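Local coordinates for putative gdp-fucose protein o-fucosyltransferase 1 (Caenorhabditis elegans, PDB 3ZY2) that binds guanosine-5'-diphosphate and belongs to the protein O-fucosyltransferase family, whose members share the two-domain GT-B glycosyltransferase fold, at residues N8-F13 and D38-L43; E92-F97 and I129-V134; P86-P91 and E165-A170. All blocks are in the same frame, centred on the assembly; numbering follows the deposited sequence.

Overall arrangement
All three contacts lie in one parallel sheet and its margins. Interaction 1 is buried and joins two adjacent strands, 10-13 and 40-42, so main-chain hydrogen bonds dominate it. Interaction 3, also buried, sets the end of helix 77-88 on strand 168-171, the neighbour of strand 10-13; its chemistry is mainly apolar, with a tryptophan face over valine and one bridging water. Interaction 2 is partly exposed and ties the start of strand 95-98 to the loop before strand 135-138, combining aromatic packing with a backbone bond and a hydrated arginine. Interactions 1 and 3 touch where Tyr10 N meets Pro167 O and Arg39 meets Tyr166 O, interactions 2 and 3 through Trp89 and Arg94.

Interaction 1: N8-F13 and D38-L43; sequences NGYIVF and DRTLVL
Tyr10 to Val12 and Thr40 to Val42 run as parallel neighbouring strands, held first of all by main-chain hydrogen bonds. Thr40 N donates to Gly9 O at 3.1 Å, Ile11 N to Thr40 O at 2.9 Å, and Val42 N to Ile11 O at 2.8 Å. Farther along, a water extends the pairing by accepting from Phe13 N and donating to Val42 O.

Among the side chains, Arg39 adds a hydrogen bond of its own. Its chain is extended from CG to NE, and NH1 donates to Tyr10 O over 3.3 Å, tilted 33° from the carbonyl plane. Asn8 O sits 3.4 Å above the centre of one guanidinium face. Gly9 suits its place because its phi is positive (97°) and, having no side chain, it leaves room for NH1; NH2 bonds to Tyr166 O.

Apolar contacts occupy both faces of the pair. Tyr10 and Thr40 lie side by side, ring atom CD2 being 3.7 Å from Thr40 CB, while their hydroxyls both find partners on Asp6. Beyond them Val12 and Val42 also lie side by side, Val12 CG2 3.9 Å from Val42 CB; beta-branched residues favour the extended backbone. On the other face, Leu41 CG stands anti to the backbone N and chi2 (62°) turns CD1 to within 3.7 Å of Ile11 CG2.

Helix 20-37 covers the Ile11 and Leu41 face, helix 77-88 that of Tyr10 and Val42. Two parallel strands joined through a helix packed on them form a beta-alpha-beta unit, the building block of the Rossmann-like domains of GT-B proteins.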
loop_
_atom_site.group_PDB
_atom_site.type_symbol
_atom_site.label_atom_id
_atom_site.label_comp_id
_atom_site.label_asym_id
_atom_site.label_seq_id
_atom_site.Cartn_x
_atom_site.Cartn_y
_atom_site.Cartn_z
ATOM N N ASN A 8 -23.302 12.136 -9.967
ATOM C CA ASN A 8 -22.006 11.483 -10.182
ATOM C C ASN A 8 -21.447 10.814 -8.932
ATOM O O ASN A 8 -20.528 10.009 -9.014
ATOM C CB ASN A 8 -20.964 12.473 -10.708
ATOM C CG ASN A 8 -21.226 12.913 -12.145
ATOM O OD1 ASN A 8 -20.496 13.749 -12.678
ATOM N ND2 ASN A 8 -22.263 12.356 -12.778
ATOM N N GLY A 9 -21.987 11.167 -7.772
ATOM C CA GLY A 9 -21.548 10.537 -6.537
ATOM C C GLY A 9 -20.503 11.329 -5.775
ATOM O O GLY A 9 -20.237 12.511 -6.080
ATOM N N TYR A 10 -19.921 10.658 -4.788
ATOM C CA TYR A 10 -19.051 11.291 -3.783
ATOM C C TYR A 10 -17.741 10.556 -3.580
ATOM O O TYR A 10 -17.616 9.361 -3.868
ATOM C CB TYR A 10 -19.774 11.372 -2.425
ATOM C CG TYR A 10 -21.001 12.225 -2.508
ATOM C CD1 TYR A 10 -22.218 11.689 -2.975
ATOM C CD2 TYR A 10 -20.959 13.578 -2.172
ATOM C CE1 TYR A 10 -23.346 12.484 -3.085
ATOM C CE2 TYR A 10 -22.084 14.369 -2.285
ATOM C CZ TYR A 10 -23.269 13.817 -2.740
ATOM O OH TYR A 10 -24.362 14.639 -2.832
ATOM N N ILE A 11 -16.763 11.290 -3.058
ATOM C CA ILE A 11 -15.526 10.715 -2.546
ATOM C C ILE A 11 -15.396 11.134 -1.096
ATOM O O ILE A 11 -15.575 12.311 -0.788
ATOM C CB ILE A 11 -14.292 11.218 -3.334
ATOM C CG1 ILE A 11 -14.278 10.655 -4.750
ATOM C CG2 ILE A 11 -12.977 10.864 -2.622
ATOM C CD1 ILE A 11 -13.446 11.504 -5.703
ATOM N N VAL A 12 -15.068 10.186 -0.230
ATOM C CA VAL A 12 -14.781 10.483 1.189
ATOM C C VAL A 12 -13.500 9.757 1.554
ATOM O O VAL A 12 -13.234 8.656 1.040
ATOM C CB VAL A 12 -15.971 10.110 2.132
ATOM C CG1 VAL A 12 -16.304 8.607 2.087
ATOM C CG2 VAL A 12 -15.691 10.582 3.569
ATOM N N PHE A 13 -12.671 10.382 2.383
ATOM C CA PHE A 13 -11.373 9.782 2.719
ATOM C C PHE A 13 -10.899 10.219 4.081
ATOM O O PHE A 13 -11.351 11.256 4.614
ATOM C CB PHE A 13 -10.299 10.118 1.651
ATOM C CG PHE A 13 -9.709 11.501 1.800
ATOM C CD1 PHE A 13 -10.437 12.626 1.428
ATOM C CD2 PHE A 13 -8.422 11.654 2.345
ATOM C CE1 PHE A 13 -9.893 13.912 1.600
ATOM C CE2 PHE A 13 -7.870 12.944 2.530
ATOM C CZ PHE A 13 -8.612 14.057 2.149
ATOM N N ASP A 38 -14.829 14.051 -11.428
ATOM C CA ASP A 38 -16.112 14.753 -11.401
ATOM C C ASP A 38 -17.081 14.207 -10.347
ATOM O O ASP A 38 -18.275 14.061 -10.589
ATOM C CB ASP A 38 -16.753 14.830 -12.798
ATOM C CG ASP A 38 -17.698 16.011 -12.938
ATOM O OD1 ASP A 38 -17.653 16.937 -12.091
ATOM O OD2 ASP A 38 -18.496 16.015 -13.906
ATOM N N ARG A 39 -16.549 13.945 -9.157
ATOM C CA ARG A 39 -17.350 13.568 -8.011
ATOM C C ARG A 39 -17.189 14.665 -6.964
ATOM O O ARG A 39 -16.128 15.299 -6.872
ATOM C CB ARG A 39 -16.856 12.250 -7.414
ATOM C CG ARG A 39 -17.352 11.016 -8.178
ATOM C CD ARG A 39 -16.841 9.755 -7.517
ATOM N NE ARG A 39 -17.335 8.555 -8.207
ATOM C CZ ARG A 39 -18.296 7.756 -7.748
ATOM N NH1 ARG A 39 -18.873 7.974 -6.575
ATOM N NH2 ARG A 39 -18.654 6.692 -8.454
ATOM N N THR A 40 -18.233 14.866 -6.177
ATOM C CA THR A 40 -18.174 15.804 -5.056
ATOM C C THR A 40 -17.284 15.234 -3.958
ATOM O O THR A 40 -17.408 14.059 -3.602
ATOM C CB THR A 40 -19.574 16.077 -4.497
ATOM O OG1 THR A 40 -20.349 16.727 -5.501
ATOM C CG2 THR A 40 -19.503 17.021 -3.296
ATOM N N LEU A 41 -16.374 16.071 -3.437
ATOM C CA LEU A 41 -15.488 15.666 -2.351
ATOM C C LEU A 41 -16.092 16.005 -1.006
ATOM O O LEU A 41 -16.428 17.167 -0.744
ATOM C CB LEU A 41 -14.121 16.334 -2.475
ATOM C CG LEU A 41 -13.110 15.932 -1.395
ATOM C CD1 LEU A 41 -12.808 14.424 -1.479
ATOM C CD2 LEU A 41 -11.835 16.777 -1.519
ATOM N N VAL A 42 -16.216 14.993 -0.146
ATOM C CA VAL A 42 -16.550 15.216 1.248
ATOM C C VAL A 42 -15.307 15.775 1.935
ATOM O O VAL A 42 -14.237 15.166 1.890
ATOM C CB VAL A 42 -17.011 13.921 1.973
ATOM C CG1 VAL A 42 -17.393 14.221 3.440
ATOM C CG2 VAL A 42 -18.181 13.242 1.199
ATOM N N LEU A 43 -15.448 16.955 2.533
ATOM C CA LEU A 43 -14.292 17.606 3.139
ATOM C C LEU A 43 -13.854 16.791 4.369
ATOM O O LEU A 43 -14.680 16.414 5.213
ATOM C CB LEU A 43 -14.631 19.059 3.481
ATOM C CG LEU A 43 -14.878 19.950 2.259
ATOM C CD1 LEU A 43 -15.627 21.222 2.668
ATOM C CD2 LEU A 43 -13.563 20.308 1.575
HETATM O O HOH W 1 -13.311 13.049 3.396
#

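Interaction 2: E92-F97 and I129-V134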
loop_
_atom_site.group_PDB
_atom_site.type_symbol
_atom_site.label_atom_id
_atom_site.label_comp_id
_atom_site.label_asym_id
_atom_site.label_seq_id
_atom_site.Cartn_x
_atom_site.Cartn_y
_atom_site.Cartn_z
ATOM N N GLU A 92 -25.133 -1.062 4.261
ATOM C CA GLU A 92 -24.946 -2.215 3.356
ATOM C C GLU A 92 -24.057 -1.968 2.132
ATOM O O GLU A 92 -23.488 -2.913 1.593
ATOM C CB GLU A 92 -26.312 -2.826 2.951
ATOM C CG GLU A 92 -26.334 -3.735 1.699
ATOM C CD GLU A 92 -26.562 -2.970 0.384
ATOM O OE1 GLU A 92 -27.316 -1.971 0.379
ATOM O OE2 GLU A 92 -25.984 -3.388 -0.650
ATOM N N LYS A 93 -23.925 -0.720 1.685
ATOM C CA LYS A 93 -23.122 -0.491 0.486
ATOM C C LYS A 93 -21.844 0.273 0.787
ATOM O O LYS A 93 -21.217 0.843 -0.115
ATOM C CB LYS A 93 -23.928 0.149 -0.655
ATOM C CG LYS A 93 -24.345 1.594 -0.460
ATOM C CD LYS A 93 -25.227 2.102 -1.622
ATOM C CE LYS A 93 -26.523 1.289 -1.771
ATOM N NZ LYS A 93 -27.642 2.032 -2.441
ATOM N N ARG A 94 -21.466 0.262 2.061
ATOM C CA ARG A 94 -20.242 0.936 2.500
ATOM C C ARG A 94 -19.030 0.040 2.257
ATOM O O ARG A 94 -18.640 -0.768 3.111
ATOM C CB ARG A 94 -20.362 1.398 3.950
ATOM C CG ARG A 94 -21.506 2.413 4.097
ATOM C CD ARG A 94 -21.659 3.007 5.466
ATOM N NE ARG A 94 -22.832 3.886 5.456
ATOM C CZ ARG A 94 -23.353 4.475 6.528
ATOM N NH1 ARG A 94 -22.824 4.287 7.732
ATOM N NH2 ARG A 94 -24.419 5.254 6.390
ATOM N N LYS A 95 -18.458 0.203 1.065
ATOM C CA LYS A 95 -17.250 -0.512 0.656
ATOM C C LYS A 95 -15.995 0.339 0.851
ATOM O O LYS A 95 -16.011 1.564 0.640
ATOM C CB LYS A 95 -17.387 -0.981 -0.799
ATOM C CG LYS A 95 -18.533 -2.001 -1.045
ATOM C CD LYS A 95 -18.194 -2.902 -2.219
ATOM C CE LYS A 95 -19.042 -4.171 -2.271
ATOM N NZ LYS A 95 -20.457 -3.882 -2.642
ATOM N N ALA A 96 -14.920 -0.308 1.296
ATOM C CA ALA A 96 -13.625 0.348 1.414
ATOM C C ALA A 96 -12.871 0.192 0.104
ATOM O O ALA A 96 -12.893 -0.881 -0.517
ATOM C CB ALA A 96 -12.830 -0.261 2.542
ATOM N N PHE A 97 -12.199 1.260 -0.300
ATOM C CA PHE A 97 -11.427 1.279 -1.533
ATOM C C PHE A 97 -9.959 1.318 -1.195
ATOM O O PHE A 97 -9.520 2.130 -0.376
ATOM C CB PHE A 97 -11.799 2.484 -2.403
ATOM C CG PHE A 97 -13.097 2.327 -3.130
ATOM C CD1 PHE A 97 -14.297 2.232 -2.421
ATOM C CD2 PHE A 97 -13.126 2.232 -4.527
ATOM C CE1 PHE A 97 -15.504 2.079 -3.083
ATOM C CE2 PHE A 97 -14.352 2.088 -5.195
ATOM C CZ PHE A 97 -15.530 2.005 -4.471
ATOM N N ILE A 129 -17.523 9.083 12.582
ATOM C CA ILE A 129 -18.676 9.269 11.718
ATOM C C ILE A 129 -19.524 8.002 11.618
ATOM O O ILE A 129 -20.347 7.868 10.710
ATOM C CB ILE A 129 -18.279 9.861 10.327
ATOM C CG1 ILE A 129 -17.296 8.952 9.572
ATOM C CG2 ILE A 129 -17.753 11.287 10.492
ATOM C CD1 ILE A 129 -17.158 9.297 8.075
ATOM N N ASP A 130 -19.320 7.079 12.564
ATOM C CA ASP A 130 -20.154 5.877 12.689
ATOM C C ASP A 130 -20.191 5.039 11.410
ATOM O O ASP A 130 -21.240 4.486 11.044
ATOM C CB ASP A 130 -21.582 6.257 13.149
ATOM C CG ASP A 130 -21.602 6.914 14.527
ATOM O OD1 ASP A 130 -20.960 6.377 15.465
ATOM O OD2 ASP A 130 -22.272 7.966 14.681
ATOM N N VAL A 131 -19.031 4.932 10.751
ATOM C CA VAL A 131 -18.888 4.167 9.502
ATOM C C VAL A 131 -18.129 2.868 9.762
ATOM O O VAL A 131 -17.068 2.883 10.388
ATOM C CB VAL A 131 -18.188 5.006 8.371
ATOM C CG1 VAL A 131 -17.725 4.121 7.197
ATOM C CG2 VAL A 131 -19.119 6.113 7.871
ATOM N N SER A 132 -18.713 1.761 9.319
ATOM C CA SER A 132 -18.018 0.481 9.227
ATOM C C SER A 132 -18.143 -0.010 7.793
ATOM O O SER A 132 -19.082 0.349 7.084
ATOM C CB SER A 132 -18.584 -0.538 10.221
ATOM O OG SER A 132 -18.288 -0.139 11.551
ATOM N N PHE A 133 -17.170 -0.802 7.349
ATOM C CA PHE A 133 -17.154 -1.265 5.972
ATOM C C PHE A 133 -17.559 -2.728 5.877
ATOM O O PHE A 133 -17.263 -3.515 6.774
ATOM C CB PHE A 133 -15.769 -1.052 5.350
ATOM C CG PHE A 133 -15.366 0.398 5.272
ATOM C CD1 PHE A 133 -15.937 1.239 4.321
ATOM C CD2 PHE A 133 -14.448 0.920 6.172
ATOM C CE1 PHE A 133 -15.580 2.586 4.259
ATOM C CE2 PHE A 133 -14.084 2.252 6.116
ATOM C CZ PHE A 133 -14.646 3.083 5.157
ATOM N N VAL A 134 -18.220 -3.082 4.779
ATOM C CA VAL A 134 -18.783 -4.436 4.622
ATOM C C VAL A 134 -18.188 -5.230 3.450
ATOM O O VAL A 134 -18.617 -6.352 3.162
ATOM C CB VAL A 134 -20.312 -4.385 4.475
ATOM C CG1 VAL A 134 -20.952 -3.646 5.652
ATOM C CG2 VAL A 134 -20.710 -3.768 3.140
HETATM O O HOH W 2 -21.527 1.921 8.785
HETATM O O HOH W 3 -23.747 5.622 10.041
#
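Phe133 lays one face of its ring over Ala96, whose CB stands 4.0 Å from the ring centroid and 20° off the normal, a CH-pi contact. A methyl group is small enough to let the ring come down close to the strand, so that CD1 also reaches Ala96 N, 3.5 Å away. Val131 CG1 lies over the opposite face, so the ring is held between two aliphatic groups; Trp126 adds an edge-to-face contact. Arg94 O meets the ring at its edge.

That same carbonyl joins the two backbones. Val134 N donates to Arg94 O over 2.9 Å with an N-H...O angle of 162°, and Phe133 CA approaches the oxygen to 3.3 Å in a CA-H...O contact. Arg94 is the centre of an inverse gamma turn, which leads the chain into strand 95-98. Val134 CG2 rests 3.3 Å from the carbonyl oxygen Glu92 O, two residues before the centre of that turn.

The Arg94 chain is extended from CG to NE, with CB 3.5 Å from Ser132 O, and its NE bonds to Trp89 O. NH1 works through water: water 3 accepts from it at 2.8 Å and donates to Asp130 O at 2.9 Å. Water 2 accepts from both NH1 and Ser132 N, with a weak bond to Asp130 O. Asp130, with positive phi, is the C-prime residue of the Schellman motif that ends helix 122-128, so the guanidinium lies near a helix C-terminus, whose partial negative charge would probably favour it.

The faces of the Phe133 ring are thus given to aliphatic groups and its edge to a carbonyl oxygen, while NH1 of the buried Arg94 reaches Asp130 O through water and NE bonds directly to Trp89 O, which lets a charged group sit at the sheet margin with its donors satisfied.

Interaction 3: P86-P91 and E165-A170; sequences PTVWPP and EYPVLA
Pro167 meets Val88 just ahead of strand 168-171: the two side chains slide past each other in opposite directions, with Pro167 CB 3.6 Å from Val88 CG1. The proline CG also comes to 3.2 Å from Val88 O, at the last residue of helix 77-88. Proline, rigid and without an N-H to satisfy, offers an apolar ring to the helix end.

Val168 follows, and it carries the contact. Its CB stands over the five-membered ring of Trp89, 3.5 Å from the centroid and only 3° off the normal, a CH-pi contact. The two methyls spread over the indole, CG1 lying near the fusion atoms CE2 and CD2. Trp89, the first residue to leave the helix, directs its CB toward the strand, and its CG, anti to the backbone N (chi1 -167°), comes 3.5 Å from Val168 CG2. Polar contact across the pair goes through water 4, which accepts from Trp89 NE1 at 2.9 Å and donates to Val168 O at 2.8 Å. NE1 has a weak second partner in Lys93 O.

Leu169 points away, to the other face of the sheet, where it packs on Ile11. Ala170 comes back to the tryptophan, its CB 3.8 Å from Trp89 CZ2, and its small methyl leaves room for the six-membered ring at CZ2 and CH2.

Val168 and Ala170 also touch Val12 of the adjacent strand, and Phe80 packs on both Trp89 and Val168. Covering a parallel sheet with the end of a helix and the residue after it is part of the layering of a Rossmann-like alpha/beta domain, as in the GT-B fold.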
loop_
_atom_site.group_PDB
_atom_site.type_symbol
_atom_site.label_atom_id
_atom_site.label_comp_id
_atom_site.label_asym_id
_atom_site.label_seq_id
_atom_site.Cartn_x
_atom_site.Cartn_y
_atom_site.Cartn_z
ATOM N N PRO A 86 -27.377 8.820 4.734
ATOM C CA PRO A 86 -28.430 7.869 5.140
ATOM C C PRO A 86 -29.164 7.217 3.969
ATOM O O PRO A 86 -29.405 6.015 4.019
ATOM C CB PRO A 86 -29.369 8.728 5.992
ATOM C CG PRO A 86 -28.475 9.767 6.576
ATOM C CD PRO A 86 -27.490 10.093 5.470
ATOM N N THR A 87 -29.480 7.999 2.929
ATOM C CA THR A 87 -30.160 7.481 1.722
ATOM C C THR A 87 -29.233 7.147 0.551
ATOM O O THR A 87 -29.505 6.232 -0.228
ATOM C CB THR A 87 -31.253 8.455 1.183
ATOM O OG1 THR A 87 -30.659 9.717 0.882
ATOM C CG2 THR A 87 -32.391 8.645 2.186
ATOM N N VAL A 88 -28.152 7.912 0.400
ATOM C CA VAL A 88 -27.231 7.691 -0.718
ATOM C C VAL A 88 -26.251 6.536 -0.458
ATOM O O VAL A 88 -25.814 5.885 -1.386
ATOM C CB VAL A 88 -26.461 9.000 -1.074
ATOM C CG1 VAL A 88 -25.337 8.737 -2.096
ATOM C CG2 VAL A 88 -27.420 10.054 -1.592
ATOM N N TRP A 89 -25.910 6.289 0.807
ATOM C CA TRP A 89 -24.836 5.358 1.134
ATOM C C TRP A 89 -25.060 4.616 2.457
ATOM O O TRP A 89 -24.310 4.782 3.428
ATOM C CB TRP A 89 -23.532 6.144 1.177
ATOM C CG TRP A 89 -22.274 5.342 1.196
ATOM C CD1 TRP A 89 -21.905 4.346 0.334
ATOM C CD2 TRP A 89 -21.159 5.543 2.085
ATOM N NE1 TRP A 89 -20.639 3.897 0.651
ATOM C CE2 TRP A 89 -20.165 4.610 1.723
ATOM C CE3 TRP A 89 -20.921 6.405 3.165
ATOM C CZ2 TRP A 89 -18.939 4.517 2.402
ATOM C CZ3 TRP A 89 -19.691 6.314 3.849
ATOM C CH2 TRP A 89 -18.726 5.368 3.464
ATOM N N PRO A 90 -26.111 3.800 2.510
ATOM C CA PRO A 90 -26.484 3.124 3.756
ATOM C C PRO A 90 -25.453 2.052 4.138
ATOM O O PRO A 90 -24.661 1.645 3.276
ATOM C CB PRO A 90 -27.836 2.494 3.408
ATOM C CG PRO A 90 -27.797 2.321 1.924
ATOM C CD PRO A 90 -27.028 3.479 1.399
ATOM N N PRO A 91 -25.437 1.621 5.420
ATOM C CA PRO A 91 -24.420 0.658 5.863
ATOM C C PRO A 91 -24.104 -0.482 4.885
ATOM O O PRO A 91 -22.924 -0.801 4.690
ATOM C CB PRO A 91 -25.001 0.130 7.172
ATOM C CG PRO A 91 -25.756 1.324 7.743
ATOM C CD PRO A 91 -26.142 2.218 6.576
ATOM N N GLU A 165 -24.190 2.054 -8.691
ATOM C CA GLU A 165 -23.763 1.025 -7.744
ATOM C C GLU A 165 -22.759 1.564 -6.725
ATOM O O GLU A 165 -22.731 1.087 -5.577
ATOM C CB GLU A 165 -23.173 -0.187 -8.470
ATOM C CG GLU A 165 -22.743 -1.353 -7.547
ATOM C CD GLU A 165 -23.887 -1.960 -6.721
ATOM O OE1 GLU A 165 -25.037 -2.008 -7.211
ATOM O OE2 GLU A 165 -23.633 -2.386 -5.569
ATOM N N TYR A 166 -21.955 2.551 -7.145
ATOM C CA TYR A 166 -20.893 3.138 -6.300
ATOM C C TYR A 166 -21.100 4.638 -6.083
ATOM O O TYR A 166 -20.347 5.471 -6.619
ATOM C CB TYR A 166 -19.501 2.873 -6.884
ATOM C CG TYR A 166 -19.221 1.415 -7.103
ATOM C CD1 TYR A 166 -18.838 0.601 -6.040
ATOM C CD2 TYR A 166 -19.352 0.842 -8.370
ATOM C CE1 TYR A 166 -18.598 -0.748 -6.222
ATOM C CE2 TYR A 166 -19.104 -0.505 -8.569
ATOM C CZ TYR A 166 -18.719 -1.295 -7.495
ATOM O OH TYR A 166 -18.489 -2.633 -7.698
ATOM N N PRO A 167 -22.120 4.995 -5.287
ATOM C CA PRO A 167 -22.420 6.403 -5.059
ATOM C C PRO A 167 -21.312 7.103 -4.273
ATOM O O PRO A 167 -21.151 8.324 -4.395
ATOM C CB PRO A 167 -23.715 6.362 -4.239
ATOM C CG PRO A 167 -23.797 4.987 -3.685
ATOM C CD PRO A 167 -23.131 4.108 -4.676
ATOM N N VAL A 168 -20.580 6.334 -3.472
ATOM C CA VAL A 168 -19.532 6.896 -2.613
ATOM C C VAL A 168 -18.263 6.060 -2.721
ATOM O O VAL A 168 -18.264 4.879 -2.389
ATOM C CB VAL A 168 -19.961 6.996 -1.117
ATOM C CG1 VAL A 168 -18.776 7.540 -0.265
ATOM C CG2 VAL A 168 -21.204 7.877 -0.940
ATOM N N LEU A 169 -17.163 6.668 -3.167
ATOM C CA LEU A 169 -15.872 6.007 -3.110
ATOM C C LEU A 169 -15.252 6.394 -1.781
ATOM O O LEU A 169 -15.084 7.583 -1.509
ATOM C CB LEU A 169 -14.961 6.468 -4.261
ATOM C CG LEU A 169 -15.018 5.932 -5.695
ATOM C CD1 LEU A 169 -16.320 5.206 -6.092
ATOM C CD2 LEU A 169 -14.683 7.013 -6.695
ATOM N N ALA A 170 -14.923 5.413 -0.950
ATOM C CA ALA A 170 -14.386 5.672 0.385
ATOM C C ALA A 170 -12.982 5.123 0.537
ATOM O O ALA A 170 -12.769 3.934 0.386
ATOM C CB ALA A 170 -15.305 5.083 1.449
HETATM O O HOH W 4 -18.215 2.759 -0.581
#